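Local coordinates for carboxylesterase (Est-2) (Archaeoglobus fulgidus, PDB 5FRD), which probably hydrolyses carboxylic esters as an alpha/beta-hydrolase-family esterase, and binds a coenzyme A molecule near its active site, at residues A[136-139]-A[140-144]; A[151-154]-A[155-158]. All blocks are in the same frame, centred on the assembly; numbering follows the deposited sequence.

Contact 1 (A[136-139]-A[140-144]); sequences VDLM and LSMAF
Leu140 N donates to Val136 O and Ser141 N to Asp137 O, both at 2.9 Å, two i to i+4 bonds near the C-terminal end of helix 132-141. The first is close to straight, with an N-H...O angle of 163°. One residue on, the pattern changes: Met142 N lies 3.1 Å from Met139 O, an i to i+3 bond in which the donor stands above the carbonyl plane, and its bond to Leu138 O is weak. Leu138 O also accepts from the hydroxyl of Ser141, whose OG donates to it at 2.7 Å. The Ser141 torsion (chi1 74°) sets OG between its own backbone N and carbonyl carbon, folded back over the preceding turn, where it adds a second donor beside the weak N-H bond from Met142. On the same flank, CD1 of Leu138 approaches SD of Met142 at 4.2 Å, while CG of Met142 lies against the Leu138 carbonyl oxygen.

Around the helix, Val136 and Leu140 run side by side and point the same way, CG1 of the valine meeting CD1 of the leucine at 4.0 Å. In the turn, CB of Ala143 lies 3.6 Å from Met139 O. Met142 belongs to the coenzyme A pocket: its side chain, bent at chi3 (75°), touches the ligand as well as Leu121 and Leu202. Its backbone is also hydrogen-bonded to Lys201, and that of Ala143 to Met229, tying the turn to neighbouring loops. The chemistry is thus that of a helix end, where a serine hydroxyl adds a short bond to a carbonyl whose backbone N-H bond is weak, and the Met142 side chain lies against coenzyme A.

Contact 2 (A[151-154]-A[155-158]); sequences YEKK and RREF
Glu157 OE2 accepts from a water at 2.7 Å, and that water accepts in turn from Lys153 NZ at 2.9 Å. A second water donates to Glu157 OE1 at 2.8 Å and is the acceptor for Lys154 NZ. Each lysine, in one of its two modelled conformers, therefore reaches the carboxylate through water, Lys153 NZ itself staying 4.2 Å from Glu157 OE2, so the attraction is probably softened. Regular i to i+4 backbone bonds run through this part of helix 149-160, which packs against helix 132-141 in the alpha/beta hydrolase fold. On the buried side, the same conformer of Lys154 lays its chain over one face of the Phe158 ring in a CH-pi contact, CG standing 4.3 Å from the ring centroid and 11° off the normal. The bend at chi4 (72°) turns NZ toward CE1 and CZ of the ring, while Lys154 CE lies 3.4 Å from Phe158 CZ. The guanidinium of Arg156 folds back on the helix, one face over Lys153 CA. Arg155 is extended from CG to NE, its CD passing 3.9 Å from Tyr151 OH, and its guanidinium is held by Asp137 and Glu133 of helix 132-141.

In the fold
Contacts 1 and 2 belong to consecutive helices, 132-141 and 149-160, which pack directly on each other; the centres of the two contacts are about 10 Å apart. Leu140 of contact 1 is the shared apolar piece: CD2 meets Phe158 CE2 at 3.6 Å, and CB lies against the ring of Tyr151. At the more polar margin, Asp137 OD1 and Arg155 NE form a salt bridge of 2.8 Å. Both contacts are partly buried, but they differ in character. Contact 1 combines backbone and serine hydrogen bonds with apolar side chains and ends in a turn beside coenzyme A. Contact 2 is mid-helix, with charged groups on its exposed side and Tyr151, Lys154 and Phe158 buried, and Phe158 remains about 10 Å from the ligand.

Contact 1 (A[136-139]-A[140-144])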
loop_
_atom_site.group_PDB
_atom_site.type_symbol
_atom_site.label_atom_id
_atom_site.label_comp_id
_atom_site.label_asym_id
_atom_site.label_seq_id
_atom_site.Cartn_x
_atom_site.Cartn_y
_atom_site.Cartn_z
ATOM N N VAL A 136 -11.817 -4.961 -15.053
ATOM C CA VAL A 136 -11.666 -3.762 -14.247
ATOM C C VAL A 136 -12.943 -3.515 -13.465
ATOM O O VAL A 136 -12.888 -3.240 -12.263
ATOM C CB VAL A 136 -11.272 -2.558 -15.106
ATOM C CG1 VAL A 136 -11.437 -1.266 -14.336
ATOM C CG2 VAL A 136 -9.846 -2.706 -15.611
ATOM N N ASP A 137 -14.116 -3.602 -14.102
ATOM C CA ASP A 137 -15.354 -3.416 -13.398
ATOM C C ASP A 137 -15.565 -4.436 -12.266
ATOM O O ASP A 137 -16.039 -4.081 -11.201
ATOM C CB ASP A 137 -16.559 -3.479 -14.328
ATOM C CG ASP A 137 -16.643 -2.285 -15.263
ATOM O OD1 ASP A 137 -16.037 -1.218 -15.000
ATOM O OD2 ASP A 137 -17.382 -2.432 -16.259
ATOM N N LEU A 138 -15.164 -5.676 -12.495
ATOM C CA LEU A 138 -15.265 -6.709 -11.448
ATOM C C LEU A 138 -14.356 -6.386 -10.252
ATOM O O LEU A 138 -14.801 -6.349 -9.104
ATOM C CB LEU A 138 -14.905 -8.068 -12.034
ATOM C CG LEU A 138 -14.859 -9.228 -11.032
ATOM C CD1 LEU A 138 -16.179 -9.395 -10.304
ATOM C CD2 LEU A 138 -14.441 -10.481 -11.766
ATOM N N MET A 139 -13.099 -6.072 -10.559
ATOM C CA MET A 139 -12.160 -5.689 -9.497
ATOM C C MET A 139 -12.673 -4.485 -8.714
ATOM O O MET A 139 -12.660 -4.445 -7.481
ATOM C CB MET A 139 -10.799 -5.409 -10.080
ATOM C CG MET A 139 -9.764 -5.106 -9.015
ATOM S SD MET A 139 -8.158 -4.950 -9.768
ATOM C CE MET A 139 -7.219 -4.391 -8.329
ATOM N N LEU A 140 -13.149 -3.455 -9.402
ATOM C CA LEU A 140 -13.581 -2.252 -8.704
ATOM C C LEU A 140 -14.889 -2.403 -7.941
ATOM O O LEU A 140 -15.092 -1.740 -6.906
ATOM C CB LEU A 140 -13.615 -1.062 -9.658
ATOM C CG LEU A 140 -12.193 -0.670 -10.114
ATOM C CD1 LEU A 140 -12.262 0.620 -10.909
ATOM C CD2 LEU A 140 -11.185 -0.476 -8.995
ATOM N N SER A 141 -15.751 -3.341 -8.384
ATOM C CA SER A 141 -16.940 -3.677 -7.615
ATOM C C SER A 141 -16.596 -4.262 -6.235
ATOM O O SER A 141 -17.402 -4.199 -5.312
ATOM C CB SER A 141 -17.853 -4.674 -8.373
ATOM O OG SER A 141 -17.337 -5.993 -8.394
ATOM N N MET A 142 -15.400 -4.833 -6.121
ATOM C CA MET A 142 -14.895 -5.439 -4.898
ATOM C C MET A 142 -14.003 -4.491 -4.085
ATOM O O MET A 142 -13.532 -4.866 -3.007
ATOM C CB MET A 142 -14.093 -6.681 -5.277
ATOM C CG MET A 142 -14.952 -7.762 -5.945
ATOM S SD MET A 142 -14.041 -9.118 -6.687
ATOM C CE MET A 142 -13.562 -9.989 -5.219
ATOM N N ALA A 143 -13.811 -3.277 -4.612
ATOM C CA ALA A 143 -12.877 -2.284 -4.043
ATOM C C ALA A 143 -13.499 -1.007 -3.529
ATOM O O ALA A 143 -12.846 -0.275 -2.770
ATOM C CB ALA A 143 -11.812 -1.921 -5.046
ATOM N N PHE A 144 -14.739 -0.705 -3.925
ATOM C CA PHE A 144 -15.445 0.513 -3.524
ATOM C C PHE A 144 -16.782 0.130 -2.940
ATOM O O PHE A 144 -17.455 -0.762 -3.482
ATOM C CB PHE A 144 -15.661 1.407 -4.734
ATOM C CG PHE A 144 -14.453 2.181 -5.152
ATOM C CD1 PHE A 144 -14.123 3.358 -4.517
ATOM C CD2 PHE A 144 -13.624 1.727 -6.167
ATOM C CE1 PHE A 144 -13.011 4.091 -4.896
ATOM C CE2 PHE A 144 -12.538 2.472 -6.560
ATOM C CZ PHE A 144 -12.231 3.652 -5.929
#

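Contact 2 (A[151-154]-A[155-158])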
loop_
_atom_site.group_PDB
_atom_site.type_symbol
_atom_site.label_atom_id
_atom_site.label_comp_id
_atom_site.label_asym_id
_atom_site.label_seq_id
_atom_site.Cartn_x
_atom_site.Cartn_y
_atom_site.Cartn_z
ATOM N N TYR A 151 -14.607 6.180 -7.596
ATOM C CA TYR A 151 -14.770 4.966 -8.405
ATOM C C TYR A 151 -14.542 5.257 -9.883
ATOM O O TYR A 151 -13.793 4.577 -10.570
ATOM C CB TYR A 151 -16.174 4.373 -8.189
ATOM C CG TYR A 151 -16.555 3.306 -9.160
ATOM C CD1 TYR A 151 -17.138 3.612 -10.394
ATOM C CD2 TYR A 151 -16.319 1.980 -8.888
ATOM C CE1 TYR A 151 -17.457 2.626 -11.313
ATOM C CE2 TYR A 151 -16.670 0.990 -9.798
ATOM C CZ TYR A 151 -17.231 1.315 -11.007
ATOM O OH TYR A 151 -17.584 0.336 -11.925
ATOM N N GLU A 152 -15.216 6.301 -10.396
ATOM C CA GLU A 152 -15.115 6.613 -11.820
ATOM C C GLU A 152 -13.702 6.978 -12.240
ATOM O O GLU A 152 -13.208 6.572 -13.283
ATOM C CB GLU A 152 -16.063 7.753 -12.202
ATOM C CG GLU A 152 -17.510 7.314 -12.201
ATOM C CD GLU A 152 -17.831 6.292 -13.282
ATOM O OE1 GLU A 152 -17.204 6.299 -14.360
ATOM O OE2 GLU A 152 -18.731 5.477 -13.051
ATOM N N LYS A 153 -13.042 7.771 -11.402
ATOM C CA LYS A 153 -11.664 8.131 -11.696
ATOM C C LYS A 153 -10.744 6.927 -11.707
ATOM O O LYS A 153 -9.918 6.802 -12.594
ATOM C CB LYS A 153 -11.096 9.143 -10.734
ATOM C CG LYS A 153 -9.761 9.678 -11.230
ATOM C CD LYS A 153 -9.601 11.131 -10.851
ATOM C CE LYS A 153 -8.175 11.612 -11.043
ATOM N NZ LYS A 153 -7.808 11.804 -12.476
ATOM N N LYS A 154 -10.879 6.052 -10.711
ATOM C CA LYS A 154 -10.003 4.886 -10.632
ATOM C C LYS A 154 -10.251 3.939 -11.791
ATOM O O LYS A 154 -9.328 3.352 -12.320
ATOM C CB LYS A 154 -10.166 4.150 -9.309
ATOM C CG LYS A 154 -9.152 2.994 -9.180
ATOM C CD LYS A 154 -8.929 2.587 -7.733
ATOM C CE LYS A 154 -7.824 1.570 -7.517
ATOM N NZ LYS A 154 -6.447 2.093 -7.698
ATOM N N ARG A 155 -11.531 3.827 -12.197
ATOM C CA ARG A 155 -11.860 3.028 -13.358
ATOM C C ARG A 155 -11.154 3.512 -14.625
ATOM O O ARG A 155 -10.585 2.738 -15.377
ATOM C CB ARG A 155 -13.378 2.987 -13.541
ATOM C CG ARG A 155 -13.866 2.091 -14.648
ATOM C CD ARG A 155 -15.390 2.023 -14.685
ATOM N NE ARG A 155 -15.826 1.390 -15.931
ATOM C CZ ARG A 155 -15.862 2.035 -17.108
ATOM N NH1 ARG A 155 -15.443 3.295 -17.212
ATOM N NH2 ARG A 155 -16.266 1.405 -18.202
ATOM N N ARG A 156 -11.153 4.829 -14.843
ATOM C CA ARG A 156 -10.451 5.361 -15.995
ATOM C C ARG A 156 -8.937 5.161 -15.914
ATOM O O ARG A 156 -8.271 4.857 -16.886
ATOM C CB ARG A 156 -10.765 6.841 -16.197
ATOM C CG ARG A 156 -12.221 7.086 -16.560
ATOM C CD ARG A 156 -12.447 8.480 -17.134
ATOM N NE ARG A 156 -11.973 9.482 -16.200
ATOM C CZ ARG A 156 -12.666 9.940 -15.169
ATOM N NH1 ARG A 156 -13.925 9.577 -14.925
ATOM N NH2 ARG A 156 -12.094 10.852 -14.375
ATOM N N GLU A 157 -8.404 5.358 -14.709
ATOM C CA GLU A 157 -6.974 5.078 -14.493
ATOM C C GLU A 157 -6.621 3.643 -14.843
ATOM O O GLU A 157 -5.648 3.375 -15.530
ATOM C CB GLU A 157 -6.584 5.387 -13.042
ATOM C CG GLU A 157 -6.584 6.868 -12.695
ATOM C CD GLU A 157 -6.344 7.157 -11.248
ATOM O OE1 GLU A 157 -6.400 6.233 -10.416
ATOM O OE2 GLU A 157 -6.058 8.343 -10.943
ATOM N N PHE A 158 -7.422 2.699 -14.350
ATOM C CA PHE A 158 -7.155 1.290 -14.642
ATOM C C PHE A 158 -7.252 0.986 -16.143
ATOM O O PHE A 158 -6.408 0.264 -16.677
ATOM C CB PHE A 158 -8.107 0.417 -13.825
ATOM C CG PHE A 158 -7.631 0.068 -12.422
ATOM C CD1 PHE A 158 -6.536 0.679 -11.806
ATOM C CD2 PHE A 158 -8.307 -0.924 -11.723
ATOM C CE1 PHE A 158 -6.145 0.300 -10.530
ATOM C CE2 PHE A 158 -7.948 -1.291 -10.439
ATOM C CZ PHE A 158 -6.850 -0.687 -9.860
HETATM O O HOH W 1 -5.384 10.319 -12.711
HETATM O O HOH W 2 -5.416 3.593 -10.020
#